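Local structure of 2-hydroxyisobutyryl-CoA synthetase (Aquincola tertiaricarbonis, 6HDY) at residues A[152-157]-A[301-306]; A[246-251]-A[283-288]; A[414-419]-A[478-483]; A[432-437]-A[452-457]. The protein is a synthetase of the AMP-binding (ANL) superfamily, with a large N-terminal domain and a smaller C-terminal domain. All coordinates share one frame; numbering follows the deposited sequence.

Contact 1 (A[152-157]-A[301-306]); sequences ARIMWG and QDIIYT
Arg-153 holds Asp-302 with the end of its guanidinium group: NH2 lies 2.7 Å and NH1 3.1 Å from Asp-302 OD2, so both nitrogens of this salt bridge converge on a single oxygen. The carboxylate is turned only 22° from the guanidinium plane. NH2 meets OD2 on its syn lone pair with an N-H...O angle of 156°, whereas the NH1 bond is more bent. Arg-153 keeps CG anti to its own N (chi1 164°) and stays extended as far as NE, spanning a wide backbone gap in which the nearest CA atoms, of Ile-154 and Ile-303, are 10.2 Å apart. Ile-303 CD1 lies over one guanidinium face, 3.5 Å above the Arg-153 plane and displaced toward the rim. The less extensive part is apolar: Ile-154, which buries less surface here than Arg-153, meets Ile-303 tip to tip, CD1 to CD1 at 3.7 Å. Even there no solvent side appears, because all four touching residues are buried. Asp-302 OD2 has a second salt-bridge partner in Arg-38, and Arg-153 NE pairs with Glu-39. Helix 141-157 thus rests on the loop that leads into strand 304-310, while Ile-154 also touches Ala-288 of strand 287-288.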
# COMPACT_ATOMS: atom_id res chain seq x y z
N ALA A 152 4.77 17.59 -4.65
CA ALA A 152 5.34 18.33 -3.50
C ALA A 152 5.04 19.82 -3.66
O ALA A 152 4.70 20.49 -2.68
CB ALA A 152 6.86 18.13 -3.43
N ARG A 153 5.16 20.33 -4.90
CA ARG A 153 4.90 21.71 -5.29
C ARG A 153 3.46 22.16 -4.96
O ARG A 153 3.26 23.19 -4.30
CB ARG A 153 5.22 21.89 -6.78
CG ARG A 153 4.65 23.14 -7.41
CD ARG A 153 5.22 23.31 -8.79
NE ARG A 153 4.56 24.40 -9.50
CZ ARG A 153 4.58 24.54 -10.82
NH1 ARG A 153 5.24 23.67 -11.58
NH2 ARG A 153 3.95 25.55 -11.40
N ILE A 154 2.48 21.37 -5.41
CA ILE A 154 1.05 21.60 -5.23
C ILE A 154 0.65 21.39 -3.75
O ILE A 154 -0.22 22.10 -3.26
CB ILE A 154 0.27 20.69 -6.23
CG1 ILE A 154 0.59 21.08 -7.69
CG2 ILE A 154 -1.22 20.73 -5.97
CD1 ILE A 154 0.38 19.98 -8.70
N MET A 155 1.27 20.43 -3.04
CA MET A 155 0.99 20.19 -1.61
C MET A 155 1.49 21.38 -0.77
O MET A 155 0.86 21.76 0.22
CB MET A 155 1.61 18.86 -1.15
CG MET A 155 0.76 17.64 -1.50
SD MET A 155 1.64 16.07 -1.23
CE MET A 155 1.92 16.15 0.52
N TRP A 156 2.61 22.00 -1.19
CA TRP A 156 3.16 23.21 -0.58
C TRP A 156 2.12 24.33 -0.77
O TRP A 156 1.86 25.09 0.16
CB TRP A 156 4.51 23.57 -1.24
CG TRP A 156 5.10 24.85 -0.72
CD1 TRP A 156 4.69 26.12 -1.00
CD2 TRP A 156 6.20 24.99 0.18
NE1 TRP A 156 5.42 27.03 -0.29
CE2 TRP A 156 6.37 26.37 0.44
CE3 TRP A 156 7.06 24.07 0.82
CZ2 TRP A 156 7.38 26.86 1.27
CZ3 TRP A 156 8.05 24.56 1.65
CH2 TRP A 156 8.20 25.94 1.88
N GLY A 157 1.47 24.35 -1.94
CA GLY A 157 0.39 25.29 -2.26
C GLY A 157 -0.81 25.20 -1.33
O GLY A 157 -1.57 26.17 -1.19
N GLN A 301 -1.37 24.60 -15.34
CA GLN A 301 -1.15 24.53 -16.78
C GLN A 301 0.25 24.16 -17.25
O GLN A 301 0.37 23.52 -18.31
CB GLN A 301 -1.59 25.85 -17.44
CG GLN A 301 -3.11 26.11 -17.39
CD GLN A 301 -3.95 25.05 -18.08
OE1 GLN A 301 -4.12 23.92 -17.59
NE2 GLN A 301 -4.54 25.41 -19.21
N ASP A 302 1.30 24.57 -16.52
CA ASP A 302 2.70 24.26 -16.87
C ASP A 302 3.14 22.86 -16.41
O ASP A 302 4.28 22.45 -16.68
CB ASP A 302 3.66 25.35 -16.37
CG ASP A 302 3.48 25.65 -14.90
OD1 ASP A 302 2.50 26.35 -14.56
OD2 ASP A 302 4.28 25.14 -14.09
N ILE A 303 2.24 22.13 -15.71
CA ILE A 303 2.48 20.74 -15.29
C ILE A 303 1.78 19.82 -16.31
O ILE A 303 2.42 18.97 -16.91
CB ILE A 303 2.07 20.47 -13.80
CG1 ILE A 303 2.97 21.28 -12.81
CG2 ILE A 303 2.14 18.94 -13.50
CD1 ILE A 303 2.58 21.27 -11.32
N ILE A 304 0.47 20.03 -16.53
CA ILE A 304 -0.40 19.36 -17.50
C ILE A 304 -1.30 20.45 -18.08
O ILE A 304 -1.88 21.23 -17.32
CB ILE A 304 -1.22 18.18 -16.87
CG1 ILE A 304 -0.33 16.94 -16.63
CG2 ILE A 304 -2.52 17.82 -17.68
CD1 ILE A 304 -0.92 15.91 -15.70
N TYR A 305 -1.44 20.48 -19.40
CA TYR A 305 -2.28 21.44 -20.10
C TYR A 305 -3.74 20.98 -20.12
O TYR A 305 -4.09 20.01 -20.80
CB TYR A 305 -1.72 21.71 -21.52
CG TYR A 305 -2.52 22.69 -22.34
CD1 TYR A 305 -2.84 23.96 -21.85
CD2 TYR A 305 -2.96 22.35 -23.62
CE1 TYR A 305 -3.59 24.86 -22.60
CE2 TYR A 305 -3.69 23.25 -24.39
CZ TYR A 305 -4.00 24.51 -23.88
OH TYR A 305 -4.72 25.38 -24.65
N THR A 306 -4.59 21.64 -19.31
CA THR A 306 -6.02 21.33 -19.23
C THR A 306 -6.80 22.21 -20.23
O THR A 306 -6.61 23.44 -20.28
CB THR A 306 -6.55 21.50 -17.78
OG1 THR A 306 -5.85 20.65 -16.87
CG2 THR A 306 -8.07 21.23 -17.66

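Contact 2 (A[246-251]-A[283-288]); sequences CLFFSG and PFMNVA. With 8LQ ([[(2~{R},3~{S},4~{R},5~{R})-5-(6-aminopurin-9-yl)-3,4-bis(oxidanyl)oxolan-2-yl]methoxy-oxidanyl-phosphoryl] (3~{S})-3-oxidanylbutanoate), chain C; 3HL ((3S)-3-hydroxybutanoic acid), chain B.
Ser-250 and Phe-284 both line the ligand pocket of the AMP-binding domain, the serine just past the C-terminal end of strand 246-249 in the five-stranded parallel sheet of this fold. Ser-250 OG is 3.8 Å from Phe-284 CE1, approaching the ring obliquely. The same hydroxyl lies 2.8 Å from OAE of 8LQ and 2.6 Å from OA of 3HL. These two ligands are modelled in overlapping space, so their contacts are best read as alternatives, and Tyr-219 OH is a further hydrogen-bond partner of OG. Phe-284 forms a wall of the pocket: CAZ of 8LQ stands 3.8 Å above the plane of its ring, and OA of 3HL 3.4 Å above it, each offset toward the rim. His-151 of helix 141-157 packs edge-to-face with Phe-284.

One step back from the ligand, the two segments make a Met-aromatic contact. Met-285 SD is 5.3 Å from the centroid of the Phe-248 ring and 74° off its normal, an oblique approach. The methionine chain bends at its last torsion (chi3 71°), which carries the methyl to the ring, with CE 3.7 Å from Phe-248 CE2. Farther along, where the strand has given way to loop, Gly-251 N comes within 3.0 Å of N7 in the adenine of 8LQ.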
# COMPACT_ATOMS: atom_id res chain seq x y z
N CYS A 246 -5.40 20.29 7.61
CA CYS A 246 -6.07 20.06 6.35
C CYS A 246 -6.22 18.60 6.00
O CYS A 246 -5.55 17.72 6.56
CB CYS A 246 -5.42 20.84 5.21
SG CYS A 246 -4.06 19.98 4.39
N LEU A 247 -7.16 18.36 5.08
CA LEU A 247 -7.50 17.09 4.46
C LEU A 247 -7.57 17.44 2.98
O LEU A 247 -8.18 18.45 2.63
CB LEU A 247 -8.85 16.55 4.96
CG LEU A 247 -8.97 16.27 6.46
CD1 LEU A 247 -9.65 17.45 7.17
CD2 LEU A 247 -9.77 14.99 6.71
N PHE A 248 -6.90 16.67 2.12
CA PHE A 248 -6.90 16.92 0.68
C PHE A 248 -7.32 15.66 -0.03
O PHE A 248 -6.87 14.59 0.32
CB PHE A 248 -5.60 17.54 0.18
CG PHE A 248 -4.35 16.68 0.13
CD1 PHE A 248 -3.64 16.39 1.30
CD2 PHE A 248 -3.80 16.28 -1.09
CE1 PHE A 248 -2.46 15.65 1.25
CE2 PHE A 248 -2.61 15.54 -1.14
CZ PHE A 248 -1.97 15.21 0.03
N PHE A 249 -8.28 15.78 -0.93
CA PHE A 249 -8.92 14.62 -1.53
C PHE A 249 -8.93 14.62 -3.04
O PHE A 249 -9.01 15.68 -3.68
CB PHE A 249 -10.42 14.54 -1.06
CG PHE A 249 -10.73 14.68 0.42
CD1 PHE A 249 -10.26 13.75 1.34
CD2 PHE A 249 -11.56 15.71 0.88
CE1 PHE A 249 -10.58 13.87 2.70
CE2 PHE A 249 -11.87 15.83 2.25
CZ PHE A 249 -11.39 14.90 3.14
N SER A 250 -8.96 13.40 -3.58
CA SER A 250 -9.12 13.12 -5.00
C SER A 250 -9.87 11.80 -5.14
O SER A 250 -10.03 11.07 -4.16
CB SER A 250 -7.76 13.08 -5.69
OG SER A 250 -7.12 11.84 -5.45
N GLY A 251 -10.35 11.51 -6.35
CA GLY A 251 -10.99 10.24 -6.63
C GLY A 251 -12.44 10.30 -7.04
O GLY A 251 -12.90 9.41 -7.74
N PRO A 283 1.10 13.30 -12.95
CA PRO A 283 0.68 13.91 -11.67
C PRO A 283 -0.77 14.43 -11.72
O PRO A 283 -1.07 15.44 -12.35
CB PRO A 283 1.74 15.01 -11.46
CG PRO A 283 2.18 15.39 -12.85
CD PRO A 283 2.16 14.09 -13.61
N PHE A 284 -1.68 13.68 -11.09
CA PHE A 284 -3.13 13.93 -11.11
C PHE A 284 -3.53 15.17 -10.32
O PHE A 284 -4.65 15.66 -10.50
CB PHE A 284 -3.92 12.68 -10.64
CG PHE A 284 -3.52 12.22 -9.26
CD1 PHE A 284 -4.04 12.84 -8.12
CD2 PHE A 284 -2.61 11.18 -9.08
CE1 PHE A 284 -3.65 12.44 -6.85
CE2 PHE A 284 -2.24 10.76 -7.81
CZ PHE A 284 -2.76 11.40 -6.70
N MET A 285 -2.63 15.68 -9.44
CA MET A 285 -2.87 16.91 -8.68
C MET A 285 -2.75 18.15 -9.60
O MET A 285 -2.83 19.26 -9.11
CB MET A 285 -1.93 17.01 -7.45
CG MET A 285 -2.24 15.99 -6.37
SD MET A 285 -1.20 16.07 -4.88
CE MET A 285 -1.79 17.54 -4.17
N ASN A 286 -2.62 17.97 -10.94
CA ASN A 286 -2.54 19.06 -11.94
C ASN A 286 -3.79 20.00 -11.89
O ASN A 286 -3.80 21.10 -12.44
CB ASN A 286 -2.32 18.48 -13.36
CG ASN A 286 -3.54 17.77 -13.90
OD1 ASN A 286 -3.87 16.69 -13.48
ND2 ASN A 286 -4.26 18.38 -14.82
N VAL A 287 -4.84 19.52 -11.24
CA VAL A 287 -6.05 20.29 -10.92
C VAL A 287 -6.14 20.19 -9.39
O VAL A 287 -6.16 19.07 -8.85
CB VAL A 287 -7.36 19.93 -11.67
CG1 VAL A 287 -7.27 20.31 -13.14
CG2 VAL A 287 -7.74 18.46 -11.50
N ALA A 288 -6.00 21.34 -8.71
CA ALA A 288 -5.97 21.39 -7.24
C ALA A 288 -6.18 22.77 -6.67
O ALA A 288 -5.60 23.74 -7.15
CB ALA A 288 -4.63 20.84 -6.70
N9 8LQ C . -12.47 12.19 -10.01
C8 8LQ C . -11.20 12.11 -9.59
N7 8LQ C . -10.94 13.17 -8.83
C5 8LQ C . -12.04 13.94 -8.81
C6 8LQ C . -12.36 15.09 -8.18
N6 8LQ C . -11.43 15.68 -7.45
N1 8LQ C . -13.58 15.65 -8.30
C2 8LQ C . -14.57 15.03 -9.06
N3 8LQ C . -14.25 13.82 -9.65
C4 8LQ C . -12.99 13.32 -9.54
CAA 8LQ C . -5.74 8.91 -9.13
CAZ 8LQ C . -6.62 10.08 -8.63
OAE 8LQ C . -7.17 9.76 -7.36
CAL 8LQ C . -7.78 10.40 -9.60
CAS 8LQ C . -8.63 9.15 -9.87
OAC 8LQ C . -9.45 8.78 -9.03
OAQ 8LQ C . -8.33 8.47 -11.03
PBC 8LQ C . -9.27 7.32 -11.63
OAH 8LQ C . -9.25 6.17 -10.55
OAD 8LQ C . -8.85 6.86 -12.97
O5' 8LQ C . -10.70 8.00 -11.72
C5' 8LQ C . -10.77 9.24 -12.43
C4' 8LQ C . -12.19 9.76 -12.38
O4' 8LQ C . -12.58 9.96 -11.00
C3' 8LQ C . -12.18 11.10 -12.98
O3' 8LQ C . -12.32 11.01 -14.43
C2' 8LQ C . -13.40 11.73 -12.30
O2' 8LQ C . -14.66 11.21 -12.87
C1' 8LQ C . -13.23 11.23 -10.89
CA 3HL B . -7.81 9.44 -9.42
CB 3HL B . -6.52 8.77 -9.93
OG1 3HL B . -5.36 9.59 -9.80
CG2 3HL B . -6.23 7.50 -9.19
C 3HL B . -7.47 10.80 -8.87
OA 3HL B . -6.78 10.88 -7.86
OB 3HL B . -7.79 11.85 -9.67

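Contact 3 (A[414-419]-A[478-483]); sequences LLRVEP and RALNQQ
Near the start of strand 413-419, Leu-414 directs its side chain at helix 474-486, and its two methyls divide the work. CD1 meets the backbone of the helix, 3.7 Å from Asn-481 N, and also touches CB of Leu-480. CD2 lies 3.6 Å from Asn-481 OD1, the side chains of Leu-414 and Asn-481 crossing at about a right angle. That amide oxygen has its polar partner in Lys-451, so the leucine methyl packs against an acceptor already engaged. The axes of the strand and helix segments pass 9.7 Å apart at 82°, almost perpendicular, which lets the helix span only the first few residues of 414-419. Leu-415 points away and touches Val-442 of helix 428-446: the mixed sheet of the small C-terminal domain carries a helix on each face here, an alpha/beta layering. Arg-416 returns to the side of helix 474-486 through its aliphatic part. Leu-480, with CG anti to the backbone N (chi1 -176°), extends CD2 toward the strand, 3.9 Å from Leu-414 CB and 4.0 Å from Arg-416 CG. The charged end of Arg-416 turns instead to Glu-453 of the neighbouring strand, with NE in a salt bridge to OE2.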
# COMPACT_ATOMS: atom_id res chain seq x y z
N LEU A 414 -36.22 7.65 -7.52
CA LEU A 414 -36.35 6.74 -6.37
C LEU A 414 -35.09 6.87 -5.50
O LEU A 414 -33.97 6.66 -5.99
CB LEU A 414 -36.59 5.27 -6.79
CG LEU A 414 -37.79 4.93 -7.69
CD1 LEU A 414 -37.87 3.44 -7.92
CD2 LEU A 414 -39.11 5.42 -7.11
N LEU A 415 -35.28 7.24 -4.22
CA LEU A 415 -34.18 7.40 -3.27
C LEU A 415 -34.39 6.55 -2.02
O LEU A 415 -35.52 6.43 -1.55
CB LEU A 415 -33.99 8.88 -2.86
CG LEU A 415 -33.69 9.92 -3.97
CD1 LEU A 415 -33.65 11.34 -3.38
CD2 LEU A 415 -32.33 9.63 -4.68
N ARG A 416 -33.31 5.92 -1.53
CA ARG A 416 -33.27 5.15 -0.28
C ARG A 416 -32.39 6.03 0.59
O ARG A 416 -31.20 6.18 0.29
CB ARG A 416 -32.65 3.74 -0.46
CG ARG A 416 -33.44 2.81 -1.41
CD ARG A 416 -33.01 1.36 -1.22
NE ARG A 416 -33.83 0.72 -0.19
CZ ARG A 416 -33.51 -0.37 0.50
NH1 ARG A 416 -32.35 -0.98 0.30
NH2 ARG A 416 -34.35 -0.85 1.42
N VAL A 417 -32.98 6.71 1.59
CA VAL A 417 -32.26 7.67 2.42
C VAL A 417 -32.20 7.26 3.90
O VAL A 417 -33.21 6.87 4.49
CB VAL A 417 -32.83 9.11 2.23
CG1 VAL A 417 -32.10 10.13 3.10
CG2 VAL A 417 -32.79 9.54 0.76
N GLU A 418 -31.01 7.38 4.49
CA GLU A 418 -30.82 7.13 5.91
C GLU A 418 -31.17 8.40 6.70
O GLU A 418 -30.65 9.47 6.39
CB GLU A 418 -29.36 6.77 6.21
CG GLU A 418 -29.10 5.30 6.49
CD GLU A 418 -27.67 4.97 6.86
OE1 GLU A 418 -27.08 5.73 7.67
OE2 GLU A 418 -27.17 3.91 6.42
N PRO A 419 -32.02 8.30 7.76
CA PRO A 419 -32.18 9.45 8.68
C PRO A 419 -31.06 9.36 9.74
O PRO A 419 -30.41 8.32 9.87
CB PRO A 419 -33.52 9.15 9.34
CG PRO A 419 -33.55 7.63 9.41
CD PRO A 419 -32.74 7.10 8.25
N ARG A 478 -38.07 -1.44 -10.50
CA ARG A 478 -39.46 -1.84 -10.56
C ARG A 478 -39.96 -2.35 -9.22
O ARG A 478 -41.01 -1.89 -8.78
CB ARG A 478 -39.72 -2.82 -11.71
CG ARG A 478 -39.47 -2.16 -13.06
CD ARG A 478 -40.47 -2.55 -14.10
NE ARG A 478 -40.37 -1.70 -15.29
CZ ARG A 478 -40.18 -2.15 -16.52
NH1 ARG A 478 -40.06 -3.46 -16.75
NH2 ARG A 478 -40.11 -1.31 -17.54
N ALA A 479 -39.15 -3.17 -8.52
CA ALA A 479 -39.47 -3.69 -7.19
C ALA A 479 -39.67 -2.57 -6.18
O ALA A 479 -40.63 -2.61 -5.40
CB ALA A 479 -38.39 -4.64 -6.70
N LEU A 480 -38.79 -1.55 -6.21
CA LEU A 480 -38.85 -0.40 -5.32
C LEU A 480 -40.06 0.49 -5.60
O LEU A 480 -40.79 0.82 -4.66
CB LEU A 480 -37.53 0.40 -5.30
CG LEU A 480 -37.43 1.59 -4.32
CD1 LEU A 480 -37.76 1.19 -2.86
CD2 LEU A 480 -36.07 2.22 -4.39
N ASN A 481 -40.30 0.86 -6.88
CA ASN A 481 -41.43 1.68 -7.30
C ASN A 481 -42.77 1.05 -6.87
O ASN A 481 -43.57 1.72 -6.22
CB ASN A 481 -41.40 1.96 -8.81
CG ASN A 481 -41.94 3.32 -9.19
OD1 ASN A 481 -42.25 4.17 -8.34
ND2 ASN A 481 -42.05 3.57 -10.48
N GLN A 482 -42.95 -0.25 -7.19
CA GLN A 482 -44.10 -1.08 -6.83
C GLN A 482 -44.29 -1.16 -5.30
O GLN A 482 -45.43 -1.11 -4.83
CB GLN A 482 -43.91 -2.49 -7.40
CG GLN A 482 -44.17 -2.62 -8.91
CD GLN A 482 -43.47 -3.80 -9.55
OE1 GLN A 482 -43.15 -4.80 -8.89
NE2 GLN A 482 -43.22 -3.73 -10.85
N GLN A 483 -43.19 -1.28 -4.52
CA GLN A 483 -43.22 -1.33 -3.05
C GLN A 483 -43.65 0.05 -2.50
O GLN A 483 -44.45 0.11 -1.57
CB GLN A 483 -41.83 -1.73 -2.49
CG GLN A 483 -41.79 -1.87 -0.96
CD GLN A 483 -40.42 -1.68 -0.34
OE1 GLN A 483 -39.48 -1.13 -0.96
NE2 GLN A 483 -40.27 -2.08 0.91

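Contact 4 (A[432-437]-A[452-457]); sequences ETFRTE and VELVAP
Helix segment 432-437 runs roughly antiparallel to strand 452-454, their axes 8.4 Å apart at 151°, and the nearest CA atoms, of Arg-435 and Val-452, are 6.1 Å from each other. The aliphatic part of Arg-435 passes obliquely over Leu-454, CG 3.7 Å from Leu-454 CG, and lies 3.8 Å from Val-452 CG1. A bend at chi3 (63°) then turns the guanidinium toward the main chain, where NH1 donates to Val-452 O at 2.8 Å with an N-H...O angle of 160°. This carbonyl, in the guanidinium plane and approached almost head-on, belongs to strand 450-454, outermost in its sheet within this chain. That strand is parallel to its neighbour 413-419, and the connection between them runs through helices 421-425 and 428-446, a beta-alpha-beta crossover in the C-terminal domain. One turn back in the helix, Glu-432 takes the NE/NH2 edge of the same guanidinium in a side-on salt bridge: Arg-435 NE is 3.0 Å from Glu-432 OE1, and NH2 is 3.1 Å from OE2. The cation is therefore fixed in rotation by three bonds. Farther along the strand, Leu-454 sets CD2 against the edge of the buried Phe-434 ring, 3.6 Å from CD2 of Phe-434 and close to the ring plane.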
# COMPACT_ATOMS: atom_id res chain seq x y z
N GLU A 432 -41.08 10.09 9.65
CA GLU A 432 -42.00 10.46 8.57
C GLU A 432 -41.84 11.93 8.13
O GLU A 432 -41.81 12.19 6.92
CB GLU A 432 -43.45 10.11 8.94
CG GLU A 432 -44.46 10.30 7.81
CD GLU A 432 -44.11 9.77 6.42
OE1 GLU A 432 -43.50 8.68 6.32
OE2 GLU A 432 -44.50 10.42 5.43
N THR A 433 -41.67 12.87 9.07
CA THR A 433 -41.45 14.30 8.82
C THR A 433 -40.13 14.50 8.04
O THR A 433 -40.04 15.40 7.20
CB THR A 433 -41.46 15.07 10.16
OG1 THR A 433 -42.75 14.91 10.78
CG2 THR A 433 -41.13 16.55 10.01
N PHE A 434 -39.11 13.67 8.33
CA PHE A 434 -37.84 13.78 7.62
C PHE A 434 -37.97 13.25 6.18
O PHE A 434 -37.52 13.92 5.25
CB PHE A 434 -36.67 13.13 8.39
CG PHE A 434 -35.43 13.01 7.52
CD1 PHE A 434 -34.68 14.14 7.19
CD2 PHE A 434 -35.09 11.80 6.94
CE1 PHE A 434 -33.61 14.05 6.30
CE2 PHE A 434 -34.00 11.71 6.07
CZ PHE A 434 -33.27 12.84 5.75
N ARG A 435 -38.59 12.06 6.01
CA ARG A 435 -38.85 11.41 4.71
C ARG A 435 -39.55 12.36 3.72
O ARG A 435 -39.10 12.48 2.58
CB ARG A 435 -39.68 10.12 4.89
CG ARG A 435 -39.57 9.14 3.73
CD ARG A 435 -40.49 7.93 3.87
NE ARG A 435 -41.90 8.33 3.86
CZ ARG A 435 -42.63 8.50 2.77
NH1 ARG A 435 -42.11 8.28 1.57
NH2 ARG A 435 -43.90 8.87 2.86
N THR A 436 -40.59 13.08 4.18
CA THR A 436 -41.34 14.06 3.38
C THR A 436 -40.49 15.31 3.07
O THR A 436 -40.51 15.80 1.94
CB THR A 436 -42.71 14.40 4.03
OG1 THR A 436 -42.52 15.04 5.29
CG2 THR A 436 -43.59 13.18 4.18
N GLU A 437 -39.74 15.81 4.07
CA GLU A 437 -38.87 16.99 3.88
C GLU A 437 -37.69 16.73 2.92
O GLU A 437 -37.32 17.63 2.16
CB GLU A 437 -38.39 17.55 5.22
CG GLU A 437 -38.91 18.94 5.50
CD GLU A 437 -38.14 20.06 4.82
OE1 GLU A 437 -38.41 20.34 3.63
OE2 GLU A 437 -37.26 20.66 5.49
N VAL A 452 -39.02 8.91 -1.67
CA VAL A 452 -38.03 8.57 -0.65
C VAL A 452 -38.49 7.39 0.19
O VAL A 452 -39.59 7.41 0.74
CB VAL A 452 -37.65 9.79 0.25
CG1 VAL A 452 -36.60 9.40 1.31
CG2 VAL A 452 -37.16 10.98 -0.57
N GLU A 453 -37.65 6.37 0.32
CA GLU A 453 -37.87 5.25 1.22
C GLU A 453 -36.79 5.42 2.31
O GLU A 453 -35.62 5.58 1.96
CB GLU A 453 -37.69 3.89 0.50
CG GLU A 453 -38.01 2.71 1.41
CD GLU A 453 -37.33 1.38 1.12
OE1 GLU A 453 -37.73 0.37 1.75
OE2 GLU A 453 -36.40 1.34 0.29
N LEU A 454 -37.18 5.42 3.60
CA LEU A 454 -36.17 5.51 4.65
C LEU A 454 -35.66 4.12 4.97
O LEU A 454 -36.44 3.16 4.99
CB LEU A 454 -36.71 6.12 5.97
CG LEU A 454 -37.07 7.61 6.01
CD1 LEU A 454 -37.61 7.98 7.37
CD2 LEU A 454 -35.88 8.50 5.64
N VAL A 455 -34.35 4.02 5.25
CA VAL A 455 -33.71 2.79 5.69
C VAL A 455 -33.18 3.05 7.12
O VAL A 455 -33.08 4.20 7.54
CB VAL A 455 -32.62 2.24 4.73
CG1 VAL A 455 -33.21 1.77 3.41
CG2 VAL A 455 -31.47 3.24 4.52
N ALA A 456 -32.87 1.97 7.85
CA ALA A 456 -32.38 2.03 9.22
C ALA A 456 -31.07 2.81 9.30
O ALA A 456 -30.24 2.68 8.40
CB ALA A 456 -32.17 0.61 9.75
N PRO A 457 -30.83 3.63 10.35
CA PRO A 457 -29.53 4.32 10.46
C PRO A 457 -28.34 3.33 10.39
O PRO A 457 -28.42 2.22 10.92
CB PRO A 457 -29.63 5.00 11.83
CG PRO A 457 -31.09 5.18 12.06
CD PRO A 457 -31.70 3.94 11.51

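From the N terminus, contact 1 opens on helix 141-157. Before it closes at 301-306, the chain completes contact 2 in full, so the second loop lies within the first. Their centres are 10 Å apart, and Ile-154 CD1 touches Met-285 O at 3.3 Å. Contact 1 joins helix 141-157 to the loop before strand 304-310; contact 2 joins the parallel sheet to segment 283-288 at the pocket. Contact 3 opens later, joining strand 413-419 to helix 474-486, and encloses contact 4, which joins helix 428-446 to strand 450-454. These two share neighbouring strands of one sheet, their centres 34 to 43 Å from those of contacts 1 and 2. No loops cross.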